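Local coordinates for exodeoxyribonuclease III (Archaeoglobus fulgidus, PDB 2VOA), which acts as an AP endonuclease, probably cutting DNA at abasic sites with magnesium or manganese ions and probably also degrading double-stranded DNA from the 3' end, at residues A[138-143]-A[224-229]; A[218-223]-A[249-254]. The protein carries 1 engineered substitution. All coordinates share one frame; numbering follows the deposited sequence. Where two conformers were deposited one is given.

Contact 1 (A[138-143]-A[224-229]); sequences RSFAVW and PPLAER
The short helix 224-227, which follows the end of strand 218-222, packs against the entrance to strand 141-144 through P225 and L226, and F140 is the side chain that meets both. F140 sets CG anti to its carbonyl carbon and beside its backbone N (chi1 -68°), and the ring beyond it lies against the helix. L226 comes over one face: its CD1 stands 4.2 Å from the ring centroid of F140, only 12° off the normal, a CH-pi contact, while L226 CB lies 3.7 Å from F140 CD2. The two side chains cross at about a right angle. P225 takes a different side of the same ring, its CB lying in the ring plane at the edge, 3.8 Å from F140 CE2. R229 adds its aliphatic part, with CD 4.0 Å from F140 CZ, while its NH1 is hydrogen-bonded to the backbone O of D256. The other branch of L226, CD2, turns to the strand and touches A141 O at 3.8 Å; its closer approach to V142 CG1 is doubtful, since V142 was deposited in two conformers. Strand 141-144 is the neighbour of 218-222 in one of the two six-stranded sheets of the DNase I-like sandwich, and this helix, directly after 218-222, packs against the residues that lead into 141-144. An alanine in place of F140 would probably leave L226 CD1 without the aromatic face it rests on and open a gap beside P225 CB and R229 CD. In the loop before the strand, S139 O lies 3.8 Å from P225 CG and is also hydrogen-bonded to OG1 of T223, the residue just before the helix. The C-terminal V257 packs against F140, L226 and R229.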
ATOM      1  N   ARG A 138      27.708  -6.930 -35.979  1.00 29.78           N
ATOM      2  CA  ARG A 138      27.136  -6.707 -37.311  1.00 30.76           C
ATOM      3  C   ARG A 138      25.657  -7.104 -37.387  1.00 31.28           C
ATOM      4  O   ARG A 138      25.045  -7.029 -38.473  1.00 31.31           O
ATOM      5  CB  ARG A 138      27.923  -7.482 -38.381  1.00 31.32           C
ATOM      6  CG  ARG A 138      29.406  -7.188 -38.393  1.00 34.87           C
ATOM      7  CD  ARG A 138      29.971  -7.329 -39.803  1.00 41.26           C
ATOM      8  NE  ARG A 138      30.015  -6.029 -40.479  1.00 47.31           N
ATOM      9  CZ  ARG A 138      29.892  -5.833 -41.791  1.00 49.51           C
ATOM     10  NH1 ARG A 138      29.694  -6.851 -42.630  1.00 49.71           N
ATOM     11  NH2 ARG A 138      29.955  -4.594 -42.269  1.00 52.06           N
ATOM     12  N   SER A 139      25.109  -7.575 -36.266  1.00 30.78           N
ATOM     13  CA  SER A 139      23.672  -7.879 -36.151  1.00 31.44           C
ATOM     14  C   SER A 139      22.977  -6.819 -35.308  1.00 30.30           C
ATOM     15  O   SER A 139      23.635  -5.988 -34.676  1.00 29.28           O
ATOM     16  CB  SER A 139      23.440  -9.249 -35.486  1.00 32.25           C
ATOM     17  OG  SER A 139      23.605  -9.210 -34.057  1.00 36.56           O
ATOM     18  N   PHE A 140      21.647  -6.867 -35.289  1.00 28.88           N
ATOM     19  CA  PHE A 140      20.866  -6.053 -34.361  1.00 28.67           C
ATOM     20  C   PHE A 140      20.827  -6.682 -32.971  1.00 28.72           C
ATOM     21  O   PHE A 140      20.259  -7.762 -32.779  1.00 28.92           O
ATOM     22  CB  PHE A 140      19.417  -5.908 -34.825  1.00 27.80           C
ATOM     23  CG  PHE A 140      19.225  -5.102 -36.082  1.00 27.98           C
ATOM     24  CD1 PHE A 140      17.955  -5.079 -36.678  1.00 28.39           C
ATOM     25  CD2 PHE A 140      20.253  -4.357 -36.656  1.00 28.22           C
ATOM     26  CE1 PHE A 140      17.716  -4.331 -37.849  1.00 27.18           C
ATOM     27  CE2 PHE A 140      20.031  -3.603 -37.842  1.00 28.94           C
ATOM     28  CZ  PHE A 140      18.753  -3.602 -38.440  1.00 27.65           C
ATOM     29  N   ALA A 141      21.435  -5.999 -32.010  1.00 28.94           N
ATOM     30  CA  ALA A 141      21.365  -6.385 -30.612  1.00 28.37           C
ATOM     31  C   ALA A 141      21.209  -5.146 -29.746  1.00 29.20           C
ATOM     32  O   ALA A 141      21.697  -4.062 -30.104  1.00 28.25           O
ATOM     33  CB  ALA A 141      22.605  -7.175 -30.183  1.00 29.11           C
ATOM     34  N   VAL A 142      20.501  -5.319 -28.638  1.00 29.17           N
ATOM     35  CA  VAL A 142      20.329  -4.261 -27.636  1.00 31.07           C
ATOM     36  C   VAL A 142      20.700  -4.830 -26.274  1.00 30.74           C
ATOM     37  O   VAL A 142      20.204  -5.894 -25.883  1.00 30.93           O
ATOM     38  CB  VAL A 142      18.870  -3.664 -27.623  1.00 31.83           C
ATOM     39  CG1 VAL A 142      18.426  -3.229 -29.000  0.50 32.69           C
ATOM     40  CG2 VAL A 142      17.832  -4.620 -27.014  0.50 32.28           C
ATOM     41  N   TRP A 143      21.578  -4.119 -25.568  1.00 30.80           N
ATOM     42  CA  TRP A 143      21.880  -4.405 -24.179  1.00 29.96           C
ATOM     43  C   TRP A 143      21.213  -3.250 -23.462  1.00 31.78           C
ATOM     44  O   TRP A 143      21.510  -2.074 -23.732  1.00 31.56           O
ATOM     45  CB  TRP A 143      23.391  -4.479 -23.970  1.00 30.52           C
ATOM     46  CG  TRP A 143      23.852  -4.318 -22.567  1.00 29.45           C
ATOM     47  CD1 TRP A 143      23.261  -4.799 -21.415  1.00 31.67           C
ATOM     48  CD2 TRP A 143      25.042  -3.636 -22.156  1.00 30.58           C
ATOM     49  NE1 TRP A 143      24.025  -4.431 -20.309  1.00 31.33           N
ATOM     50  CE2 TRP A 143      25.097  -3.696 -20.741  1.00 31.77           C
ATOM     51  CE3 TRP A 143      26.045  -2.940 -22.846  1.00 32.93           C
ATOM     52  CZ2 TRP A 143      26.136  -3.092 -19.998  1.00 31.34           C
ATOM     53  CZ3 TRP A 143      27.074  -2.320 -22.106  1.00 31.74           C
ATOM     54  CH2 TRP A 143      27.102  -2.414 -20.690  1.00 30.72           C
ATOM     55  N   PRO A 224      26.107  -1.111 -33.642  1.00 28.40           N
ATOM     56  CA  PRO A 224      26.134  -0.047 -34.667  1.00 27.82           C
ATOM     57  C   PRO A 224      25.022  -0.043 -35.746  1.00 27.98           C
ATOM     58  O   PRO A 224      24.449   1.020 -35.979  1.00 28.49           O
ATOM     59  CB  PRO A 224      27.546  -0.133 -35.270  1.00 28.26           C
ATOM     60  CG  PRO A 224      28.383  -0.850 -34.202  1.00 29.47           C
ATOM     61  CD  PRO A 224      27.424  -1.747 -33.439  1.00 28.69           C
ATOM     62  N   PRO A 225      24.689  -1.207 -36.365  1.00 27.77           N
ATOM     63  CA  PRO A 225      23.691  -1.182 -37.445  1.00 27.90           C
ATOM     64  C   PRO A 225      22.289  -0.853 -36.930  1.00 27.21           C
ATOM     65  O   PRO A 225      21.499  -0.255 -37.660  1.00 27.39           O
ATOM     66  CB  PRO A 225      23.719  -2.606 -38.025  1.00 27.28           C
ATOM     67  CG  PRO A 225      24.628  -3.392 -37.209  1.00 29.03           C
ATOM     68  CD  PRO A 225      25.181  -2.577 -36.098  1.00 28.30           C
ATOM     69  N   LEU A 226      21.991  -1.242 -35.695  1.00 27.45           N
ATOM     70  CA  LEU A 226      20.728  -0.884 -35.072  1.00 27.90           C
ATOM     71  C   LEU A 226      20.719   0.582 -34.604  1.00 28.80           C
ATOM     72  O   LEU A 226      19.740   1.314 -34.825  1.00 28.60           O
ATOM     73  CB  LEU A 226      20.412  -1.844 -33.926  1.00 28.79           C
ATOM     74  CG  LEU A 226      19.067  -1.582 -33.249  1.00 27.32           C
ATOM     75  CD1 LEU A 226      17.913  -1.595 -34.309  1.00 28.45           C
ATOM     76  CD2 LEU A 226      18.805  -2.584 -32.127  1.00 29.16           C
ATOM     77  N   ALA A 227      21.822   1.012 -33.998  1.00 28.58           N
ATOM     78  CA  ALA A 227      21.968   2.411 -33.567  1.00 28.81           C
ATOM     79  C   ALA A 227      21.792   3.390 -34.728  1.00 29.46           C
ATOM     80  O   ALA A 227      21.190   4.456 -34.554  1.00 30.02           O
ATOM     81  CB  ALA A 227      23.321   2.605 -32.889  1.00 29.81           C
ATOM     82  N   GLU A 228      22.332   3.036 -35.901  1.00 29.09           N
ATOM     83  CA  GLU A 228      22.218   3.868 -37.106  1.00 30.29           C
ATOM     84  C   GLU A 228      20.770   4.220 -37.441  1.00 29.08           C
ATOM     85  O   GLU A 228      20.513   5.282 -38.026  1.00 29.99           O
ATOM     86  CB  GLU A 228      22.880   3.188 -38.309  1.00 30.97           C
ATOM     87  CG  GLU A 228      24.409   3.150 -38.234  1.00 36.43           C
ATOM     88  CD  GLU A 228      25.088   4.492 -38.558  1.00 43.94           C
ATOM     89  OE1 GLU A 228      24.424   5.406 -39.116  1.00 46.19           O
ATOM     90  OE2 GLU A 228      26.310   4.615 -38.266  1.00 46.36           O
ATOM     91  N   ARG A 229      19.855   3.315 -37.076  1.00 28.96           N
ATOM     92  CA  ARG A 229      18.407   3.428 -37.327  1.00 28.74           C
ATOM     93  C   ARG A 229      17.638   4.055 -36.148  1.00 28.52           C
ATOM     94  O   ARG A 229      16.416   4.214 -36.214  1.00 27.34           O
ATOM     95  CB  ARG A 229      17.840   2.041 -37.686  1.00 28.30           C
ATOM     96  CG  ARG A 229      18.275   1.575 -39.078  1.00 29.53           C
ATOM     97  CD  ARG A 229      17.759   0.177 -39.385  1.00 28.85           C
ATOM     98  NE  ARG A 229      18.227  -0.282 -40.701  1.00 29.08           N
ATOM     99  CZ  ARG A 229      17.515  -0.269 -41.823  1.00 29.20           C
ATOM    100  NH1 ARG A 229      16.256   0.168 -41.842  1.00 26.81           N
ATOM    101  NH2 ARG A 229      18.073  -0.707 -42.944  1.00 27.59           N
TER

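Contact 2 (A[218-223]-A[249-254]); sequences DAILAT and LPLVAV
I220 turns CG1 anti to its carbonyl carbon (chi1 -65°) and then runs on nearly straight to CD1 (chi2 167°), which brings that methyl down onto the backbone of L251 and A253. L251 answers from the other strand with CG anti to its backbone N. The two side chains slide past each other in opposite directions, each bringing its tip to the main chain of the opposite strand. CD1 of I220 lies 3.5 Å from L251 O, with N and CB of A253 close by. In the reverse sense, L251 CD2 sits 3.7 Å from both D218 O and A219 CA, and 4.1 Å from I220 CG1. No hydrogen bond joins the strands: their axes approach to 7.6 Å and run in nearly the same direction, 21° apart, so this is face-to-face packing between two sheets, as in the sandwich core of DNase I-like enzymes. At one end lies D218, predicted to be important for catalysis; its OD1 is hydrogen-bonded to T199 OG1 and to ND1 of H248, a predicted active-site residue. Strand 218-222 belongs to the sheet that holds 141-144, and 251-255 to the sheet that holds 2-8 and 230-235. T6 of strand 2-8 touches I220 and L251, and helix 187-191 presses V187 against I220 and A253 and L188 against L251.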
ATOM      1  N   ASP A 218      20.376   4.247 -16.090  1.00 29.85           N
ATOM      2  CA  ASP A 218      19.659   3.294 -16.959  1.00 30.59           C
ATOM      3  C   ASP A 218      20.037   3.600 -18.418  1.00 30.97           C
ATOM      4  O   ASP A 218      20.222   4.762 -18.791  1.00 30.68           O
ATOM      5  CB  ASP A 218      18.140   3.420 -16.778  1.00 31.73           C
ATOM      6  CG  ASP A 218      17.706   3.206 -15.352  1.00 32.96           C
ATOM      7  OD1 ASP A 218      17.539   4.205 -14.608  1.00 33.86           O
ATOM      8  OD2 ASP A 218      17.548   2.023 -14.987  1.00 35.17           O
ATOM      9  N   ALA A 219      20.142   2.568 -19.263  1.00 30.04           N
ATOM     10  CA  ALA A 219      20.610   2.807 -20.635  1.00 29.78           C
ATOM     11  C   ALA A 219      20.020   1.779 -21.608  1.00 30.46           C
ATOM     12  O   ALA A 219      19.667   0.651 -21.206  1.00 30.24           O
ATOM     13  CB  ALA A 219      22.161   2.824 -20.720  1.00 29.78           C
ATOM     14  N   ILE A 220      19.920   2.206 -22.868  1.00 30.42           N
ATOM     15  CA  ILE A 220      19.666   1.308 -23.980  1.00 29.97           C
ATOM     16  C   ILE A 220      20.870   1.419 -24.916  1.00 30.23           C
ATOM     17  O   ILE A 220      21.102   2.472 -25.513  1.00 28.99           O
ATOM     18  CB  ILE A 220      18.373   1.680 -24.738  1.00 29.15           C
ATOM     19  CG1 ILE A 220      17.151   1.496 -23.811  1.00 31.57           C
ATOM     20  CG2 ILE A 220      18.244   0.832 -26.030  1.00 29.00           C
ATOM     21  CD1 ILE A 220      15.861   2.135 -24.364  1.00 32.40           C
ATOM     22  N   LEU A 221      21.637   0.331 -25.017  1.00 29.83           N
ATOM     23  CA  LEU A 221      22.854   0.322 -25.825  1.00 30.22           C
ATOM     24  C   LEU A 221      22.604  -0.537 -27.043  1.00 30.75           C
ATOM     25  O   LEU A 221      22.193  -1.683 -26.906  1.00 31.88           O
ATOM     26  CB  LEU A 221      24.032  -0.239 -25.025  1.00 30.55           C
ATOM     27  CG  LEU A 221      24.557   0.478 -23.768  1.00 34.33           C
ATOM     28  CD1 LEU A 221      24.496   1.984 -23.893  1.00 33.84           C
ATOM     29  CD2 LEU A 221      23.822   0.073 -22.561  1.00 35.22           C
ATOM     30  N   ALA A 222      22.814   0.027 -28.227  1.00 29.76           N
ATOM     31  CA  ALA A 222      22.504  -0.709 -29.455  1.00 28.90           C
ATOM     32  C   ALA A 222      23.775  -0.952 -30.272  1.00 28.26           C
ATOM     33  O   ALA A 222      24.709  -0.125 -30.275  1.00 28.42           O
ATOM     34  CB  ALA A 222      21.476   0.078 -30.282  1.00 29.76           C
ATOM     35  N   THR A 223      23.824  -2.086 -30.977  1.00 28.10           N
ATOM     36  CA  THR A 223      24.963  -2.359 -31.846  1.00 27.80           C
ATOM     37  C   THR A 223      24.948  -1.346 -32.987  1.00 27.49           C
ATOM     38  O   THR A 223      23.903  -0.741 -33.244  1.00 28.35           O
ATOM     39  CB  THR A 223      24.873  -3.777 -32.453  1.00 28.39           C
ATOM     40  OG1 THR A 223      23.573  -3.967 -33.041  1.00 28.37           O
ATOM     41  CG2 THR A 223      25.166  -4.826 -31.378  1.00 28.43           C
ATOM     42  N   LEU A 249      12.331   6.096 -14.004  1.00 30.69           N
ATOM     43  CA  LEU A 249      11.485   6.391 -15.172  1.00 31.89           C
ATOM     44  C   LEU A 249      11.752   5.345 -16.282  1.00 31.07           C
ATOM     45  O   LEU A 249      12.897   4.880 -16.421  1.00 31.89           O
ATOM     46  CB  LEU A 249      11.887   7.753 -15.779  1.00 32.59           C
ATOM     47  CG  LEU A 249      11.530   9.086 -15.137  1.00 33.61           C
ATOM     48  CD1 LEU A 249      12.260   9.291 -13.813  1.00 33.09           C
ATOM     49  CD2 LEU A 249      11.868  10.201 -16.101  1.00 33.29           C
ATOM     50  N   PRO A 250      10.729   4.996 -17.102  1.00 30.73           N
ATOM     51  CA  PRO A 250      11.070   4.230 -18.309  1.00 30.23           C
ATOM     52  C   PRO A 250      11.966   5.036 -19.253  1.00 30.41           C
ATOM     53  O   PRO A 250      11.804   6.270 -19.386  1.00 30.59           O
ATOM     54  CB  PRO A 250       9.701   4.018 -19.001  1.00 31.36           C
ATOM     55  CG  PRO A 250       8.723   4.099 -17.907  1.00 31.06           C
ATOM     56  CD  PRO A 250       9.270   5.207 -17.016  1.00 31.71           C
ATOM     57  N   LEU A 251      12.891   4.341 -19.902  1.00 30.18           N
ATOM     58  CA  LEU A 251      13.712   4.924 -20.947  1.00 30.67           C
ATOM     59  C   LEU A 251      13.285   4.203 -22.234  1.00 30.87           C
ATOM     60  O   LEU A 251      13.195   2.962 -22.240  1.00 30.22           O
ATOM     61  CB  LEU A 251      15.208   4.731 -20.643  1.00 31.22           C
ATOM     62  CG  LEU A 251      16.180   5.309 -21.676  1.00 33.15           C
ATOM     63  CD1 LEU A 251      16.087   6.841 -21.708  1.00 36.71           C
ATOM     64  CD2 LEU A 251      17.620   4.816 -21.382  1.00 32.81           C
ATOM     65  N   VAL A 252      12.967   4.983 -23.273  1.00 29.57           N
ATOM     66  CA  VAL A 252      12.341   4.473 -24.511  1.00 29.53           C
ATOM     67  C   VAL A 252      13.232   4.815 -25.702  1.00 29.25           C
ATOM     68  O   VAL A 252      13.742   5.940 -25.786  1.00 29.63           O
ATOM     69  CB  VAL A 252      10.928   5.095 -24.739  1.00 29.23           C
ATOM     70  CG1 VAL A 252      10.225   4.465 -25.959  1.00 31.57           C
ATOM     71  CG2 VAL A 252      10.055   4.949 -23.478  1.00 31.12           C
ATOM     72  N   ALA A 253      13.448   3.855 -26.603  1.00 28.64           N
ATOM     73  CA  ALA A 253      14.143   4.140 -27.868  1.00 28.60           C
ATOM     74  C   ALA A 253      13.295   3.639 -29.023  1.00 29.24           C
ATOM     75  O   ALA A 253      12.627   2.593 -28.908  1.00 29.48           O
ATOM     76  CB  ALA A 253      15.510   3.434 -27.896  1.00 28.78           C
ATOM     77  N   VAL A 254      13.324   4.388 -30.120  1.00 28.20           N
ATOM     78  CA  VAL A 254      12.583   4.080 -31.344  1.00 28.73           C
ATOM     79  C   VAL A 254      13.576   3.968 -32.509  1.00 28.53           C
ATOM     80  O   VAL A 254      14.455   4.832 -32.687  1.00 27.57           O
ATOM     81  CB  VAL A 254      11.482   5.119 -31.638  1.00 29.09           C
ATOM     82  CG1 VAL A 254      10.692   4.737 -32.898  1.00 30.51           C
ATOM     83  CG2 VAL A 254      10.536   5.286 -30.423  1.00 29.14           C
TER

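How the contacts relate
The contacts share out the run 218-229, its strand going to contact 2 and its helix to contact 1, at different depths. Contact 2 is fully buried near the middle of the molecule and joins the two sheets, whereas contact 1 is partly exposed and lies farther out, where the helix after strand 218-222 packs against the start of 141-144. Their centres are about 12 Å apart. Aliphatic side chains meeting opposing backbone dominate contact 2; contact 1 relies on an aromatic ring faced by a leucine, with a proline at its edge and the aliphatic part of an arginine. They are tied by hydrogen bonds between neighbouring strands, W143 O to L221 N at 2.7 Å among them. Only contact 2 borders the predicted catalytic residues.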